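Local structure of aldo-keto Reductase, OXIDOREDUCTASE (5T79) at residues R201-D205 and G206-L210; A209-E213 and K214-S218. The protein probably acts as an NADPH-dependent aldo-keto reductase with a TIM-barrel fold, studied for converting 3-hydroxybutanal to 1,3-butanediol. All coordinates share one frame; numbering follows the deposited sequence.

Interaction 1: R201-D205 and G206-L210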
loop_
_atom_site.group_PDB
_atom_site.type_symbol
_atom_site.label_atom_id
_atom_site.label_comp_id
_atom_site.label_asym_id
_atom_site.label_seq_id
_atom_site.Cartn_x
_atom_site.Cartn_y
_atom_site.Cartn_z
ATOM N N ARG A 201 11.780 -7.996 7.289
ATOM C CA ARG A 201 12.372 -6.773 7.839
ATOM C C ARG A 201 13.536 -6.178 7.010
ATOM O O ARG A 201 14.316 -5.394 7.556
ATOM C CB ARG A 201 12.860 -7.086 9.282
ATOM C CG ARG A 201 11.716 -7.519 10.202
ATOM C CD ARG A 201 12.205 -7.897 11.588
ATOM N NE ARG A 201 12.684 -6.727 12.328
ATOM C CZ ARG A 201 12.978 -6.732 13.619
ATOM N NH1 ARG A 201 12.851 -7.848 14.331
ATOM N NH2 ARG A 201 13.391 -5.620 14.216
ATOM N N TRP A 202 13.611 -6.470 5.705
ATOM C CA TRP A 202 14.700 -5.983 4.850
ATOM C C TRP A 202 14.845 -4.444 4.836
ATOM O O TRP A 202 15.970 -3.965 4.737
ATOM C CB TRP A 202 14.574 -6.509 3.405
ATOM C CG TRP A 202 13.522 -5.832 2.570
ATOM C CD1 TRP A 202 12.213 -6.205 2.440
ATOM C CD2 TRP A 202 13.711 -4.712 1.692
ATOM N NE1 TRP A 202 11.569 -5.370 1.563
ATOM C CE2 TRP A 202 12.459 -4.433 1.098
ATOM C CE3 TRP A 202 14.810 -3.883 1.382
ATOM C CZ2 TRP A 202 12.275 -3.374 0.200
ATOM C CZ3 TRP A 202 14.619 -2.816 0.517
ATOM C CH2 TRP A 202 13.363 -2.572 -0.070
ATOM N N VAL A 203 13.740 -3.682 4.941
ATOM C CA VAL A 203 13.789 -2.194 4.887
ATOM C C VAL A 203 14.600 -1.630 6.057
ATOM O O VAL A 203 15.044 -0.489 5.971
ATOM C CB VAL A 203 12.399 -1.514 4.838
ATOM C CG1 VAL A 203 11.610 -1.957 3.626
ATOM C CG2 VAL A 203 11.597 -1.757 6.120
ATOM N N GLU A 204 14.760 -2.413 7.163
ATOM C CA GLU A 204 15.527 -1.965 8.332
ATOM C C GLU A 204 17.034 -2.044 8.088
ATOM O O GLU A 204 17.803 -1.610 8.955
ATOM C CB GLU A 204 15.158 -2.774 9.585
ATOM C CG GLU A 204 13.691 -2.678 9.980
ATOM C CD GLU A 204 13.364 -3.498 11.214
ATOM O OE1 GLU A 204 14.286 -4.134 11.769
ATOM O OE2 GLU A 204 12.173 -3.569 11.582
ATOM N N ASP A 205 17.467 -2.536 6.900
ATOM C CA ASP A 205 18.894 -2.630 6.571
ATOM C C ASP A 205 19.418 -1.402 5.805
ATOM O O ASP A 205 20.509 -1.461 5.243
ATOM C CB ASP A 205 19.206 -3.907 5.762
ATOM C CG ASP A 205 18.853 -5.224 6.443
ATOM O OD1 ASP A 205 18.801 -5.255 7.690
ATOM O OD2 ASP A 205 18.643 -6.224 5.725
ATOM N N GLY A 206 18.681 -0.301 5.814
ATOM C CA GLY A 206 19.133 0.902 5.124
ATOM C C GLY A 206 18.069 1.705 4.415
ATOM O O GLY A 206 18.179 2.931 4.334
ATOM N N LEU A 207 17.031 1.051 3.889
ATOM C CA LEU A 207 16.018 1.810 3.148
ATOM C C LEU A 207 15.299 2.856 3.997
ATOM O O LEU A 207 15.192 4.001 3.554
ATOM C CB LEU A 207 14.978 0.888 2.492
ATOM C CG LEU A 207 13.979 1.629 1.606
ATOM C CD1 LEU A 207 14.591 1.977 0.249
ATOM C CD2 LEU A 207 12.693 0.824 1.426
ATOM N N LEU A 208 14.819 2.499 5.208
ATOM C CA LEU A 208 14.056 3.485 6.009
ATOM C C LEU A 208 14.916 4.704 6.361
ATOM O O LEU A 208 14.418 5.832 6.289
ATOM C CB LEU A 208 13.442 2.860 7.272
ATOM C CG LEU A 208 12.361 1.765 7.052
ATOM C CD1 LEU A 208 11.719 1.372 8.367
ATOM C CD2 LEU A 208 11.265 2.206 6.042
ATOM N N ALA A 209 16.209 4.486 6.650
ATOM C CA ALA A 209 17.164 5.565 6.952
ATOM C C ALA A 209 17.360 6.433 5.715
ATOM O O ALA A 209 17.329 7.663 5.813
ATOM C CB ALA A 209 18.500 4.979 7.416
ATOM N N LEU A 210 17.496 5.801 4.533
ATOM C CA LEU A 210 17.642 6.541 3.279
ATOM C C LEU A 210 16.390 7.410 2.989
ATOM O O LEU A 210 16.525 8.566 2.594
ATOM C CB LEU A 210 17.869 5.561 2.108
ATOM C CG LEU A 210 17.677 6.131 0.672
ATOM C CD1 LEU A 210 18.849 7.026 0.273
ATOM C CD2 LEU A 210 17.505 5.010 -0.341
HETATM O O HOH W 1 17.091 -1.760 3.353
HETATM O O HOH W 2 17.098 1.745 7.468
#
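Val-203 spreads its two methyls over the leucines of the helix that follows: CG2 rests 3.7 Å from CG of Leu-208, while CG1 meets CD2 of Leu-207 at 3.7 Å. That same CG1 sits over the centre of one face of the Trp-202 indole. The ring lies folded back here because its CG stands between the backbone N and the carbonyl carbon (chi1 76°), and its CH2 corner approaches Leu-207 CD2 at 3.8 Å. The backbone closes the turn as well, with Leu-208 N donating to Val-203 O over 3.1 Å in a nearly straight bond (168°). Gly-206, at the N-cap of helix 207-214, has a phi of 142° that calls for glycine; the helix belongs to the TIM-barrel fold and follows strand 191-193. A water spans the corner, donating to Trp-202 O and accepting from Leu-207 N at 2.9 Å. Before the turn, Arg-201 grips Glu-204 side-on, NE and NH2 both reaching OE1, with NH2 3.0 Å from OE1 on its syn lone pair. Glu-204 OE2 is held further by Tyr-196 and Arg-287.

Interaction 2: A209-E213 and K214-S218; sequences ALLQE and KGVGS
Leu-211 and Val-216 meet across the end of helix 207-214, first through their backbones. Val-216 N donates to Leu-211 O at 2.9 Å and 167°, and Gly-215 N makes a weak bond of 3.4 Å to Gln-212 O. The last regular helical bond, from Lys-214 N to Leu-210 O, starts one residue earlier. The bond from Val-216 N back to Leu-211 O and the positive phi of Gly-215 (72°) mark a Schellman-type C-cap, which ends the helix and turns the chain into strand 217-220. The unit is a beta-alpha-beta crossover, strand 191-193 pairing parallel with strand 217-220 in the barrel.

Apolar contacts accompany this cap. The two methyls of Leu-211 divide the work: CD2 lies obliquely against Val-216, 3.9 Å from its CG1, while CD1 reaches Ser-218 CB, also at 3.9 Å. They are set there with CG opposite the carbonyl carbon (chi1 -59°), whereas it is the turn of the backbone that brings Leu-211 CB 3.4 Å from Val-216 O. Ile-179 of helix 172-185 touches both Leu-211 and Val-216.

Lys-214 mixes both kinds of contact. Its CG, anti to the carbonyl carbon, lies 3.8 Å from CD1 of Leu-210. Beyond CG the chain bends, and CE also passes near that methyl, at 4.2 Å from Leu-210 CD1, before the amine leaves for Asp-180, with which NZ forms a salt bridge. Ser-218, already in the strand, is tied to Thr-292 through its backbone N.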
loop_
_atom_site.group_PDB
_atom_site.type_symbol
_atom_site.label_atom_id
_atom_site.label_comp_id
_atom_site.label_asym_id
_atom_site.label_seq_id
_atom_site.Cartn_x
_atom_site.Cartn_y
_atom_site.Cartn_z
ATOM N N ALA A 209 16.209 4.486 6.650
ATOM C CA ALA A 209 17.164 5.565 6.952
ATOM C C ALA A 209 17.360 6.433 5.715
ATOM O O ALA A 209 17.329 7.663 5.813
ATOM C CB ALA A 209 18.500 4.979 7.416
ATOM N N LEU A 210 17.496 5.801 4.533
ATOM C CA LEU A 210 17.642 6.541 3.279
ATOM C C LEU A 210 16.390 7.410 2.989
ATOM O O LEU A 210 16.525 8.566 2.594
ATOM C CB LEU A 210 17.869 5.561 2.108
ATOM C CG LEU A 210 17.677 6.131 0.672
ATOM C CD1 LEU A 210 18.849 7.026 0.273
ATOM C CD2 LEU A 210 17.505 5.010 -0.341
ATOM N N LEU A 211 15.188 6.841 3.146
ATOM C CA LEU A 211 13.969 7.600 2.838
ATOM C C LEU A 211 13.812 8.797 3.790
ATOM O O LEU A 211 13.471 9.901 3.343
ATOM C CB LEU A 211 12.737 6.683 2.867
ATOM C CG LEU A 211 12.759 5.494 1.896
ATOM C CD1 LEU A 211 11.509 4.609 2.082
ATOM C CD2 LEU A 211 12.896 5.940 0.437
ATOM N N GLN A 212 14.137 8.602 5.054
ATOM C CA GLN A 212 14.068 9.678 6.021
ATOM C C GLN A 212 15.040 10.784 5.616
ATOM O O GLN A 212 14.723 11.948 5.666
ATOM C CB GLN A 212 14.441 9.143 7.398
ATOM C CG GLN A 212 14.801 10.214 8.401
ATOM C CD GLN A 212 13.595 10.948 8.907
ATOM O OE1 GLN A 212 12.502 10.405 8.925
ATOM N NE2 GLN A 212 13.788 12.188 9.337
ATOM N N GLU A 213 16.483 10.456 5.230
ATOM C CA GLU A 213 17.433 11.367 4.628
ATOM C C GLU A 213 16.794 12.244 3.545
ATOM O O GLU A 213 17.053 13.430 3.472
ATOM C CB GLU A 213 18.548 10.540 4.008
ATOM C CG GLU A 213 19.667 11.345 3.393
ATOM C CD GLU A 213 20.774 10.473 2.834
ATOM O OE1 GLU A 213 20.675 9.226 2.877
ATOM O OE2 GLU A 213 21.749 11.070 2.343
ATOM N N LYS A 214 16.224 11.428 2.568
ATOM C CA LYS A 214 15.806 12.050 1.311
ATOM C C LYS A 214 14.450 12.765 1.336
ATOM O O LYS A 214 14.068 13.408 0.368
ATOM C CB LYS A 214 15.824 11.021 0.180
ATOM C CG LYS A 214 17.190 10.456 -0.148
ATOM C CD LYS A 214 18.101 11.487 -0.791
ATOM C CE LYS A 214 19.377 10.845 -1.313
ATOM N NZ LYS A 214 20.258 11.805 -2.026
ATOM N N GLY A 215 13.740 12.635 2.445
ATOM C CA GLY A 215 12.419 13.221 2.609
ATOM C C GLY A 215 11.359 12.524 1.792
ATOM O O GLY A 215 10.431 13.170 1.296
ATOM N N VAL A 216 11.477 11.188 1.664
ATOM C CA VAL A 216 10.536 10.360 0.892
ATOM C C VAL A 216 9.702 9.536 1.885
ATOM O O VAL A 216 10.245 8.981 2.839
ATOM C CB VAL A 216 11.268 9.476 -0.159
ATOM C CG1 VAL A 216 10.289 8.556 -0.906
ATOM C CG2 VAL A 216 12.031 10.349 -1.170
ATOM N N GLY A 217 8.395 9.464 1.643
ATOM C CA GLY A 217 7.504 8.695 2.503
ATOM C C GLY A 217 7.603 7.215 2.234
ATOM O O GLY A 217 8.285 6.780 1.289
ATOM N N SER A 218 6.838 6.435 3.006
ATOM C CA SER A 218 6.826 4.990 2.843
ATOM C C SER A 218 5.499 4.407 3.254
ATOM O O SER A 218 4.900 4.825 4.252
ATOM C CB SER A 218 7.964 4.346 3.647
ATOM O OG SER A 218 7.915 4.783 4.995
#

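Overall arrangement
Interactions 1 and 2 treat the two ends of one short helix, 207-214, and their centres lie 10 Å apart. Interaction 1 brings the chain into the helix from the loop after strand 191-193; interaction 2 brings it out into strand 217-220, and Ala-209 and Leu-210 belong to both. Helix 172-185 lies alongside throughout, touching Leu-207 near the start and Leu-211 and Val-216 near the end. Neither interaction touches the cofactor: the side chain of Trp-202 is about 10 Å from the bound NADPH and that of Ser-218 about 12 Å. Trp-202 comes closer to the pocket, its side chain about 6 Å from that of the NADPH-binding Asn-169.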